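Repeat Five Residue (Rfr) protein or pentapeptide repeat protein (PDB 2O6W) is of unknown function but folds as a right-handed quadrilateral beta helix built from tandem pentapeptide repeats. Local coordinates at residues A[8-20]-A[52-64]. Sequence-based numbering, arbitrary orientation.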
# COMPACT_ATOMS: atom_id res chain seq x y z
N ARG A 8 3.24 -16.85 -2.82
CA ARG A 8 3.49 -16.47 -1.44
C ARG A 8 2.50 -15.39 -1.03
O ARG A 8 2.06 -15.33 0.11
CB ARG A 8 4.92 -15.97 -1.27
CG ARG A 8 5.98 -17.05 -1.43
CD ARG A 8 7.35 -16.44 -1.67
NE ARG A 8 7.78 -15.57 -0.58
CZ ARG A 8 8.78 -14.70 -0.67
NH1 ARG A 8 9.45 -14.59 -1.82
NH2 ARG A 8 9.12 -13.94 0.36
N LEU A 9 2.16 -14.52 -1.98
CA LEU A 9 1.22 -13.43 -1.69
C LEU A 9 -0.20 -13.91 -1.48
O LEU A 9 -0.87 -13.52 -0.52
CB LEU A 9 1.22 -12.42 -2.83
CG LEU A 9 1.97 -11.11 -2.66
CD1 LEU A 9 1.80 -10.32 -3.94
CD2 LEU A 9 1.45 -10.31 -1.47
N GLU A 10 -0.68 -14.76 -2.39
CA GLU A 10 -2.03 -15.27 -2.32
C GLU A 10 -2.23 -16.25 -1.17
O GLU A 10 -3.24 -16.18 -0.46
CB GLU A 10 -2.40 -15.95 -3.64
CG GLU A 10 -3.85 -16.41 -3.73
CD GLU A 10 -4.83 -15.26 -3.84
OE1 GLU A 10 -6.05 -15.53 -3.93
OE2 GLU A 10 -4.39 -14.09 -3.82
N LEU A 11 -1.28 -17.15 -0.97
CA LEU A 11 -1.39 -18.15 0.08
C LEU A 11 -0.77 -17.79 1.43
O LEU A 11 -1.44 -17.83 2.45
CB LEU A 11 -0.79 -19.47 -0.40
CG LEU A 11 -0.88 -20.63 0.59
CD1 LEU A 11 -2.33 -21.10 0.70
CD2 LEU A 11 0.01 -21.77 0.14
N GLU A 12 0.52 -17.44 1.42
CA GLU A 12 1.24 -17.09 2.63
C GLU A 12 0.97 -15.68 3.13
O GLU A 12 1.39 -15.32 4.23
CB GLU A 12 2.75 -17.24 2.41
CG GLU A 12 3.19 -18.62 1.96
CD GLU A 12 2.68 -19.71 2.87
OE1 GLU A 12 2.88 -19.59 4.11
OE2 GLU A 12 2.10 -20.69 2.35
N ARG A 13 0.28 -14.88 2.32
CA ARG A 13 -0.03 -13.50 2.69
C ARG A 13 1.24 -12.71 3.00
O ARG A 13 1.27 -11.94 3.95
CB ARG A 13 -0.92 -13.47 3.94
CG ARG A 13 -2.14 -14.33 3.86
CD ARG A 13 -3.30 -13.55 3.36
NE ARG A 13 -3.63 -12.46 4.28
CZ ARG A 13 -4.53 -11.52 4.00
NH1 ARG A 13 -4.78 -10.56 4.88
NH2 ARG A 13 -5.17 -11.54 2.84
N GLU A 14 2.28 -12.92 2.21
CA GLU A 14 3.54 -12.20 2.42
C GLU A 14 4.42 -12.25 1.19
O GLU A 14 4.17 -13.00 0.25
CB GLU A 14 4.30 -12.79 3.61
CG GLU A 14 4.87 -14.19 3.37
CD GLU A 14 6.21 -14.19 2.64
OE1 GLU A 14 6.52 -15.19 1.95
OE2 GLU A 14 6.96 -13.19 2.76
N CYS A 15 5.46 -11.42 1.20
CA CYS A 15 6.43 -11.35 0.13
C CYS A 15 7.54 -10.39 0.55
O CYS A 15 7.90 -9.47 -0.18
CB CYS A 15 5.79 -10.88 -1.17
SG CYS A 15 6.48 -11.72 -2.63
N VAL A 16 8.05 -10.62 1.75
CA VAL A 16 9.12 -9.80 2.32
C VAL A 16 10.34 -9.78 1.41
O VAL A 16 10.80 -10.82 0.95
CB VAL A 16 9.53 -10.34 3.72
CG1 VAL A 16 10.67 -9.51 4.30
CG2 VAL A 16 8.33 -10.31 4.66
N GLY A 17 10.84 -8.57 1.14
CA GLY A 17 12.01 -8.41 0.29
C GLY A 17 11.87 -8.80 -1.17
O GLY A 17 12.85 -8.74 -1.91
N CYS A 18 10.67 -9.19 -1.59
CA CYS A 18 10.45 -9.59 -2.98
C CYS A 18 10.72 -8.42 -3.94
O CYS A 18 10.62 -7.26 -3.56
CB CYS A 18 9.00 -10.07 -3.19
SG CYS A 18 8.50 -11.62 -2.35
N ASN A 19 11.06 -8.76 -5.17
CA ASN A 19 11.28 -7.76 -6.20
C ASN A 19 10.06 -7.80 -7.10
O ASN A 19 9.90 -8.71 -7.91
CB ASN A 19 12.56 -8.06 -6.98
CG ASN A 19 13.81 -7.71 -6.20
OD1 ASN A 19 14.00 -6.55 -5.81
ND2 ASN A 19 14.67 -8.70 -5.95
N LEU A 20 9.19 -6.81 -6.93
CA LEU A 20 7.96 -6.72 -7.69
C LEU A 20 7.89 -5.43 -8.49
O LEU A 20 6.80 -4.88 -8.69
CB LEU A 20 6.77 -6.79 -6.72
CG LEU A 20 6.76 -8.00 -5.79
CD1 LEU A 20 5.77 -7.79 -4.66
CD2 LEU A 20 6.41 -9.25 -6.59
N LYS A 52 -10.16 -13.22 12.41
CA LYS A 52 -8.90 -13.95 12.58
C LYS A 52 -8.15 -14.07 11.25
O LYS A 52 -8.14 -15.13 10.62
CB LYS A 52 -9.17 -15.34 13.15
CG LYS A 52 -7.92 -16.12 13.59
CD LYS A 52 -7.36 -15.65 14.94
CE LYS A 52 -6.28 -14.57 14.81
NZ LYS A 52 -6.77 -13.22 14.38
N ALA A 53 -7.53 -12.97 10.82
CA ALA A 53 -6.77 -12.93 9.57
C ALA A 53 -5.53 -12.08 9.77
O ALA A 53 -5.57 -11.07 10.48
CB ALA A 53 -7.63 -12.35 8.45
N LYS A 54 -4.42 -12.48 9.15
CA LYS A 54 -3.18 -11.73 9.29
C LYS A 54 -2.99 -10.73 8.16
O LYS A 54 -3.43 -10.95 7.03
CB LYS A 54 -1.97 -12.67 9.32
CG LYS A 54 -1.85 -13.58 8.10
CD LYS A 54 -0.43 -14.14 7.93
CE LYS A 54 0.56 -13.04 7.52
NZ LYS A 54 1.96 -13.52 7.31
N PRO A 55 -2.33 -9.60 8.45
CA PRO A 55 -2.08 -8.57 7.44
C PRO A 55 -0.97 -9.00 6.49
O PRO A 55 -0.02 -9.66 6.90
CB PRO A 55 -1.70 -7.35 8.29
CG PRO A 55 -1.02 -7.97 9.46
CD PRO A 55 -1.90 -9.15 9.79
N VAL A 56 -1.10 -8.64 5.22
CA VAL A 56 -0.09 -9.00 4.23
C VAL A 56 1.22 -8.31 4.58
O VAL A 56 1.25 -7.12 4.88
CB VAL A 56 -0.55 -8.59 2.81
CG1 VAL A 56 0.53 -8.88 1.80
CG2 VAL A 56 -1.83 -9.34 2.46
N ASP A 57 2.31 -9.07 4.56
CA ASP A 57 3.61 -8.53 4.92
C ASP A 57 4.50 -8.29 3.69
O ASP A 57 4.96 -9.23 3.04
CB ASP A 57 4.32 -9.47 5.89
CG ASP A 57 5.44 -8.80 6.65
OD1 ASP A 57 6.14 -7.96 6.05
OD2 ASP A 57 5.63 -9.12 7.85
N LEU A 58 4.75 -7.02 3.40
CA LEU A 58 5.57 -6.64 2.26
C LEU A 58 6.77 -5.80 2.69
O LEU A 58 7.19 -4.88 1.98
CB LEU A 58 4.72 -5.88 1.23
CG LEU A 58 3.68 -6.72 0.46
CD1 LEU A 58 2.73 -5.81 -0.31
CD2 LEU A 58 4.39 -7.67 -0.50
N THR A 59 7.32 -6.14 3.85
CA THR A 59 8.48 -5.46 4.42
C THR A 59 9.63 -5.53 3.44
O THR A 59 9.91 -6.59 2.87
CB THR A 59 8.94 -6.14 5.73
OG1 THR A 59 7.92 -6.02 6.72
CG2 THR A 59 10.24 -5.50 6.24
N ARG A 60 10.31 -4.40 3.28
CA ARG A 60 11.46 -4.27 2.39
C ARG A 60 11.20 -4.69 0.94
O ARG A 60 12.14 -4.90 0.17
CB ARG A 60 12.64 -5.07 2.94
CG ARG A 60 13.16 -4.59 4.31
CD ARG A 60 14.44 -5.33 4.72
NE ARG A 60 14.27 -6.78 4.66
CZ ARG A 60 13.68 -7.50 5.61
NH1 ARG A 60 13.22 -6.91 6.70
NH2 ARG A 60 13.54 -8.81 5.45
N ALA A 61 9.93 -4.80 0.55
CA ALA A 61 9.61 -5.18 -0.82
C ALA A 61 9.84 -4.00 -1.76
O ALA A 61 9.78 -2.84 -1.35
CB ALA A 61 8.17 -5.65 -0.91
N ASN A 62 10.12 -4.30 -3.03
CA ASN A 62 10.33 -3.25 -4.01
C ASN A 62 9.14 -3.31 -4.97
O ASN A 62 8.99 -4.28 -5.71
CB ASN A 62 11.63 -3.46 -4.79
CG ASN A 62 12.04 -2.22 -5.58
OD1 ASN A 62 11.19 -1.52 -6.15
ND2 ASN A 62 13.33 -1.95 -5.63
N LEU A 63 8.32 -2.27 -4.95
CA LEU A 63 7.15 -2.18 -5.80
C LEU A 63 7.23 -0.98 -6.73
O LEU A 63 6.23 -0.55 -7.30
CB LEU A 63 5.90 -2.09 -4.92
CG LEU A 63 5.41 -3.40 -4.29
CD1 LEU A 63 4.62 -3.12 -3.02
CD2 LEU A 63 4.57 -4.15 -5.30
N SER A 64 8.44 -0.44 -6.89
CA SER A 64 8.68 0.72 -7.74
C SER A 64 8.01 0.64 -9.12
O SER A 64 8.15 -0.35 -9.83
CB SER A 64 10.19 0.90 -7.94
OG SER A 64 10.82 1.23 -6.71
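Arg-13 to Leu-20 runs parallel to Val-56 to Leu-63, one coil stacked on the next, with Glu-14 across from Asp-57 and Asn-19 across from Asn-62. Arg-13 O accepts from Asp-57 N and Asp-57 O from Cys-15 N (2.9 Å); further along, Cys-18 O accepts from Asn-62 N and Asn-62 O from Leu-20 N (2.8 Å). Between these bridges two type II turns lie in step, Cys-15 to Cys-18 and Leu-58 to Ala-61, joined where Gly-17 N bonds to Thr-59 O (2.8 Å). The Cys-15–Cys-18 disulfide closes the first turn.

Arg-13 bends at chi2 (-93°) and chi3, and NH1 donates a hydrogen bond to Lys-54 O (2.6 Å), which lies at the guanidinium edge, in its plane; NE adds a weak bond to the same oxygen. Val-56 CG2 sits 3.8 Å above the centre of one guanidinium face. An alanine in place of Arg-13 would probably leave Lys-54 O without these donors and Val-56 CG2 without the flat group packed over it. Inside, Leu-58 CD2 presses on Cys-15 CB (3.6 Å), Leu-9 CD2 reaches Val-56 CG1, and Leu-20 lies alongside Leu-63, pointing the same way. Asp-57 OD1 accepts from Thr-59 N, forming an Asx turn, and also from Thr-59 OG1; Val-16 CG2 lies 3.5 Å from Asp-57 OD1. Inward leucines, stacked turns and parallel bridges are the marks of the pentapeptide-repeat right-handed beta helix, here at its N-terminal end, where helix 2-10 packs against Cys-15, Cys-18 and Leu-20.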